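PDB 6K4F: DUF1987 domain-containing protein from Pseudomonas aeruginosa, which probably serves as the regulatory phosphoprotein of the SiaABC threonine phosphorylation pathway, which controls biofilm formation in response to carbon availability. Local coordinates for residues R50-G55 with G89-S94; E108-F113 with F121-H126. One frame throughout, in Å; residues are numbered along the deposited sequence.

Interaction 1 of 2, residues R50-G55 with G89-S94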
loop_
_atom_site.group_PDB
_atom_site.type_symbol
_atom_site.label_atom_id
_atom_site.label_comp_id
_atom_site.label_asym_id
_atom_site.label_seq_id
_atom_site.Cartn_x
_atom_site.Cartn_y
_atom_site.Cartn_z
ATOM N N ARG A 50 12.351 -1.475 5.296
ATOM C CA ARG A 50 13.498 -0.614 5.559
ATOM C C ARG A 50 13.065 0.727 6.135
ATOM O O ARG A 50 13.712 1.250 7.049
ATOM C CB ARG A 50 14.325 -0.429 4.284
ATOM C CG ARG A 50 14.964 -1.729 3.773
ATOM C CD ARG A 50 15.912 -1.504 2.601
ATOM N NE ARG A 50 15.214 -1.368 1.324
ATOM C CZ ARG A 50 15.110 -0.218 0.684
ATOM N NH1 ARG A 50 15.657 0.868 1.215
ATOM N NH2 ARG A 50 14.464 -0.147 -0.465
ATOM N N PHE A 51 11.960 1.290 5.636
ATOM C CA PHE A 51 11.490 2.564 6.167
ATOM C C PHE A 51 11.140 2.443 7.643
ATOM O O PHE A 51 11.421 3.352 8.436
ATOM C CB PHE A 51 10.280 3.057 5.374
ATOM C CG PHE A 51 9.763 4.393 5.835
ATOM C CD1 PHE A 51 10.245 5.564 5.271
ATOM C CD2 PHE A 51 8.812 4.478 6.848
ATOM C CE1 PHE A 51 9.787 6.800 5.697
ATOM C CE2 PHE A 51 8.349 5.708 7.282
ATOM C CZ PHE A 51 8.835 6.871 6.709
ATOM N N LEU A 52 10.519 1.327 8.028
ATOM C CA LEU A 52 10.151 1.121 9.425
ATOM C C LEU A 52 11.381 0.905 10.293
ATOM O O LEU A 52 11.418 1.341 11.449
ATOM C CB LEU A 52 9.204 -0.074 9.533
ATOM C CG LEU A 52 7.904 0.117 8.762
ATOM C CD1 LEU A 52 7.097 -1.172 8.717
ATOM C CD2 LEU A 52 7.089 1.259 9.371
ATOM N N ALA A 53 12.402 0.244 9.746
ATOM C CA ALA A 53 13.571 -0.121 10.535
ATOM C C ALA A 53 14.523 1.054 10.725
ATOM O O ALA A 53 15.152 1.176 11.781
ATOM C CB ALA A 53 14.304 -1.290 9.877
ATOM N N ASP A 54 14.644 1.929 9.728
ATOM C CA ASP A 54 15.665 2.968 9.775
ATOM C C ASP A 54 15.245 4.203 10.560
ATOM O O ASP A 54 16.061 5.118 10.711
ATOM C CB ASP A 54 16.073 3.388 8.359
ATOM C CG ASP A 54 16.502 2.214 7.493
ATOM O OD1 ASP A 54 16.660 1.094 8.023
ATOM O OD2 ASP A 54 16.680 2.417 6.273
ATOM N N GLY A 55 14.020 4.260 11.065
ATOM C CA GLY A 55 13.600 5.445 11.780
ATOM C C GLY A 55 12.243 5.263 12.419
ATOM O O GLY A 55 11.668 4.174 12.404
ATOM N N GLY A 89 3.175 -1.783 17.614
ATOM C CA GLY A 89 4.367 -1.336 18.299
ATOM C C GLY A 89 4.438 0.156 18.551
ATOM O O GLY A 89 5.457 0.640 19.052
ATOM N N GLY A 90 3.396 0.908 18.213
ATOM C CA GLY A 90 3.390 2.336 18.451
ATOM C C GLY A 90 3.796 3.204 17.281
ATOM O O GLY A 90 3.883 4.426 17.444
ATOM N N ARG A 91 4.038 2.627 16.111
ATOM C CA ARG A 91 4.397 3.428 14.943
ATOM C C ARG A 91 3.158 4.127 14.396
ATOM O O ARG A 91 2.134 3.473 14.184
ATOM C CB ARG A 91 5.015 2.545 13.855
ATOM C CG ARG A 91 5.660 3.309 12.710
ATOM C CD ARG A 91 6.859 4.085 13.210
ATOM N NE ARG A 91 7.641 4.662 12.127
ATOM C CZ ARG A 91 8.756 4.127 11.647
ATOM N NH1 ARG A 91 9.226 2.994 12.155
ATOM N NH2 ARG A 91 9.402 4.729 10.659
ATOM N N PRO A 92 3.205 5.442 14.166
ATOM C CA PRO A 92 2.082 6.115 13.490
ATOM C C PRO A 92 1.988 5.655 12.040
ATOM O O PRO A 92 2.925 5.830 11.257
ATOM C CB PRO A 92 2.439 7.603 13.594
ATOM C CG PRO A 92 3.501 7.686 14.675
ATOM C CD PRO A 92 4.250 6.390 14.583
ATOM N N VAL A 93 0.857 5.042 11.691
ATOM C CA VAL A 93 0.599 4.560 10.340
ATOM C C VAL A 93 -0.821 4.966 9.966
ATOM O O VAL A 93 -1.721 4.940 10.812
ATOM C CB VAL A 93 0.770 3.029 10.241
ATOM C CG1 VAL A 93 0.376 2.536 8.857
ATOM C CG2 VAL A 93 2.232 2.615 10.541
ATOM N N SER A 94 -1.026 5.358 8.711
ATOM C CA SER A 94 -2.374 5.683 8.272
ATOM C C SER A 94 -2.516 5.403 6.787
ATOM O O SER A 94 -1.531 5.395 6.034
ATOM C CB SER A 94 -2.728 7.143 8.577
ATOM O OG SER A 94 -1.849 8.008 7.899
#

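Interaction 2 of 2, residues E108-F113 with F121-H126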
loop_
_atom_site.group_PDB
_atom_site.type_symbol
_atom_site.label_atom_id
_atom_site.label_comp_id
_atom_site.label_asym_id
_atom_site.label_seq_id
_atom_site.Cartn_x
_atom_site.Cartn_y
_atom_site.Cartn_z
ATOM N N GLU A 108 -15.777 -2.953 -1.672
ATOM C CA GLU A 108 -15.916 -4.135 -0.824
ATOM C C GLU A 108 -14.556 -4.674 -0.389
ATOM O O GLU A 108 -14.348 -5.003 0.786
ATOM C CB GLU A 108 -16.710 -5.205 -1.577
ATOM C CG GLU A 108 -17.383 -6.254 -0.711
ATOM C CD GLU A 108 -18.256 -5.659 0.376
ATOM O OE1 GLU A 108 -17.814 -5.636 1.543
ATOM O OE2 GLU A 108 -19.387 -5.225 0.064
ATOM N N LEU A 109 -13.619 -4.780 -1.330
ATOM C CA LEU A 109 -12.283 -5.240 -0.969
ATOM C C LEU A 109 -11.640 -4.310 0.056
ATOM O O LEU A 109 -11.059 -4.771 1.048
ATOM C CB LEU A 109 -11.421 -5.349 -2.216
ATOM C CG LEU A 109 -9.975 -5.749 -1.962
ATOM C CD1 LEU A 109 -9.922 -7.189 -1.526
ATOM C CD2 LEU A 109 -9.179 -5.550 -3.229
ATOM N N ALA A 110 -11.768 -2.994 -0.146
ATOM C CA ALA A 110 -11.192 -2.045 0.801
ATOM C C ALA A 110 -11.768 -2.243 2.193
ATOM O O ALA A 110 -11.031 -2.208 3.188
ATOM C CB ALA A 110 -11.429 -0.611 0.322
ATOM N N GLU A 111 -13.079 -2.506 2.281
ATOM C CA GLU A 111 -13.710 -2.716 3.584
ATOM C C GLU A 111 -13.193 -3.983 4.248
ATOM O O GLU A 111 -12.979 -4.006 5.463
ATOM C CB GLU A 111 -15.232 -2.779 3.447
ATOM C CG GLU A 111 -15.870 -1.570 2.791
ATOM C CD GLU A 111 -16.073 -0.409 3.748
ATOM O OE1 GLU A 111 -16.717 0.584 3.344
ATOM O OE2 GLU A 111 -15.584 -0.482 4.896
ATOM N N GLU A 112 -12.963 -5.042 3.467
ATOM C CA GLU A 112 -12.400 -6.254 4.045
ATOM C C GLU A 112 -10.980 -6.026 4.548
ATOM O O GLU A 112 -10.624 -6.505 5.631
ATOM C CB GLU A 112 -12.444 -7.386 3.018
ATOM C CG GLU A 112 -13.870 -7.878 2.789
ATOM C CD GLU A 112 -14.043 -8.595 1.467
ATOM O OE1 GLU A 112 -13.083 -8.631 0.689
ATOM O OE2 GLU A 112 -15.140 -9.129 1.213
ATOM N N PHE A 113 -10.148 -5.320 3.774
ATOM C CA PHE A 113 -8.828 -4.941 4.267
ATOM C C PHE A 113 -8.952 -4.090 5.529
ATOM O O PHE A 113 -8.205 -4.277 6.498
ATOM C CB PHE A 113 -8.065 -4.147 3.199
ATOM C CG PHE A 113 -7.464 -4.983 2.086
ATOM C CD1 PHE A 113 -6.959 -6.241 2.324
ATOM C CD2 PHE A 113 -7.372 -4.460 0.802
ATOM C CE1 PHE A 113 -6.388 -6.983 1.295
ATOM C CE2 PHE A 113 -6.801 -5.186 -0.230
ATOM C CZ PHE A 113 -6.307 -6.452 0.016
ATOM N N PHE A 121 -7.789 4.139 8.563
ATOM C CA PHE A 121 -7.925 3.508 7.248
ATOM C C PHE A 121 -9.178 4.137 6.651
ATOM O O PHE A 121 -10.302 3.713 6.940
ATOM C CB PHE A 121 -8.037 1.988 7.392
ATOM C CG PHE A 121 -7.962 1.200 6.089
ATOM C CD1 PHE A 121 -8.789 1.497 5.009
ATOM C CD2 PHE A 121 -7.113 0.101 5.992
ATOM C CE1 PHE A 121 -8.746 0.743 3.852
ATOM C CE2 PHE A 121 -7.058 -0.659 4.833
ATOM C CZ PHE A 121 -7.870 -0.348 3.762
ATOM N N ALA A 122 -8.980 5.166 5.853
ATOM C CA ALA A 122 -10.070 5.960 5.306
ATOM C C ALA A 122 -10.406 5.456 3.911
ATOM O O ALA A 122 -9.542 5.451 3.024
ATOM C CB ALA A 122 -9.660 7.433 5.257
ATOM N N ILE A 123 -11.647 5.029 3.717
ATOM C CA ILE A 123 -12.140 4.620 2.409
ATOM C C ILE A 123 -12.970 5.777 1.884
ATOM O O ILE A 123 -14.034 6.093 2.435
ATOM C CB ILE A 123 -12.958 3.327 2.485
ATOM C CG1 ILE A 123 -12.119 2.217 3.117
ATOM C CG2 ILE A 123 -13.442 2.938 1.101
ATOM C CD1 ILE A 123 -12.899 0.922 3.376
ATOM N N GLN A 124 -12.496 6.403 0.816
ATOM C CA GLN A 124 -12.961 7.727 0.434
ATOM C C GLN A 124 -13.418 7.729 -1.013
ATOM O O GLN A 124 -12.607 7.526 -1.927
ATOM C CB GLN A 124 -11.852 8.752 0.659
ATOM C CG GLN A 124 -11.296 8.694 2.070
ATOM C CD GLN A 124 -10.960 10.056 2.622
ATOM O OE1 GLN A 124 -10.069 10.733 2.115
ATOM N NE2 GLN A 124 -11.673 10.467 3.669
ATOM N N ALA A 125 -14.713 7.960 -1.215
ATOM C CA ALA A 125 -15.262 8.122 -2.551
ATOM C C ALA A 125 -14.951 9.516 -3.081
ATOM O O ALA A 125 -14.824 10.479 -2.320
ATOM C CB ALA A 125 -16.770 7.882 -2.541
ATOM N N HIS A 126 -14.826 9.617 -4.399
ATOM C CA HIS A 126 -14.505 10.890 -5.036
ATOM C C HIS A 126 -15.415 11.167 -6.231
ATOM O O HIS A 126 -15.711 10.272 -7.023
ATOM C CB HIS A 126 -13.040 10.911 -5.480
#

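Interaction 1 of 2, residues R50-G55 with G89-S94
Arg91 reaches Leu52 and Phe51 because its CG swings away from the backbone N (chi1 -169°) and the chain then bends at chi2 (65°), which carries the guanidinium across to the last turn of helix 37-53. There it meets carbonyl oxygens. Arg91 NH1 gives a fairly straight bond of 2.8 Å to Leu52 O; the oxygen lies in the guanidinium plane and is met on a lone pair. Beside it, Arg91 NH2 makes a longer, weak hydrogen bond of 3.3 Å to Phe51 O, near the same plane. These bonds, with the one from Arg91 NE to Arg57 O, hold the flat group against rotation. Its two faces are used as well. Leu52 CD2 sits over one, 3.9 Å from Arg91 NH1 and displaced from the centre of the group. Gly55 O lies over the other, 3.0 Å from Arg91 CZ; it is badly placed for a hydrogen bond, but its partial negative charge probably suits the cation. The Phe51 ring slants past, with CE2 3.7 Å from Arg91 NH2 and its plane 30° from that of the guanidinium. The side chain thus meets carbonyl oxygens at the carboxy-terminal end of helix 37-53, where a positive charge should be welcome. Around this, Trp21 meets the Phe51 ring edge-to-face, while Leu52 and the Arg91 side chain both lean on Ala86 of helix 70-88. That helix ends in a Schellman motif at Gly90, so Arg91 ties helix 37-53 to the turn between helix 70-88 and strand 93-99.

Interaction 2 of 2, residues E108-F113 with F121-H126
Ile123 lays its CD1 methyl against Ala110, 3.7 Å from the CB and 3.6 Å from the carbonyl C, so the strand's branched side chain presses directly on the helix backbone. Its CG1 turns toward the helix (chi1 -57°), and the extended chain beyond carries the same methyl under Glu111. That side chain starts out pointing away from the strand, yet the bend at chi2 (-82°) folds it back, and Glu111 OE2 ends 3.4 Å from Ile123 CD1: the carboxylate drapes over the methyl as a van der Waals neighbour at the border of the apolar patch. Two residues earlier on the strand, the Phe121 ring pushes CZ toward the next turn of the helix, 3.8 Å from Phe113 CB and 3.7 Å from Ala110 O. No hydrogen bond crosses the contact; it is held by apolar packing. The helix and strand segments run nearly antiparallel, 168° between directions, with their axes 9.4 Å apart. Helix 108-115 thus forms the crossover of a beta-alpha-beta unit, returning the chain from strand 93-99 to its parallel neighbour 121-125. Its Ala110 also rests on Trp97 of the former, and Phe113 packs against Ile73, Met77 and Leu80 of helix 70-88.

Along the chain both segments of interaction 1 precede those of interaction 2, and their centres lie 22 Å apart, with about 6 Å between nearest atoms. Strand 93-99 joins them: it starts within interaction 1 and then leads to helix 108-115 and the edge strand 121-125, its parallel neighbour in the mixed sheet. Helix 70-88 is the other shared element, touched near its end by residues of interaction 1 and nearer its start by helix 108-115. Since helices 37-53 and 108-115 both touch helix 70-88, the two contacts belong to one helical layer, packed on the parallel strands of a single sheet.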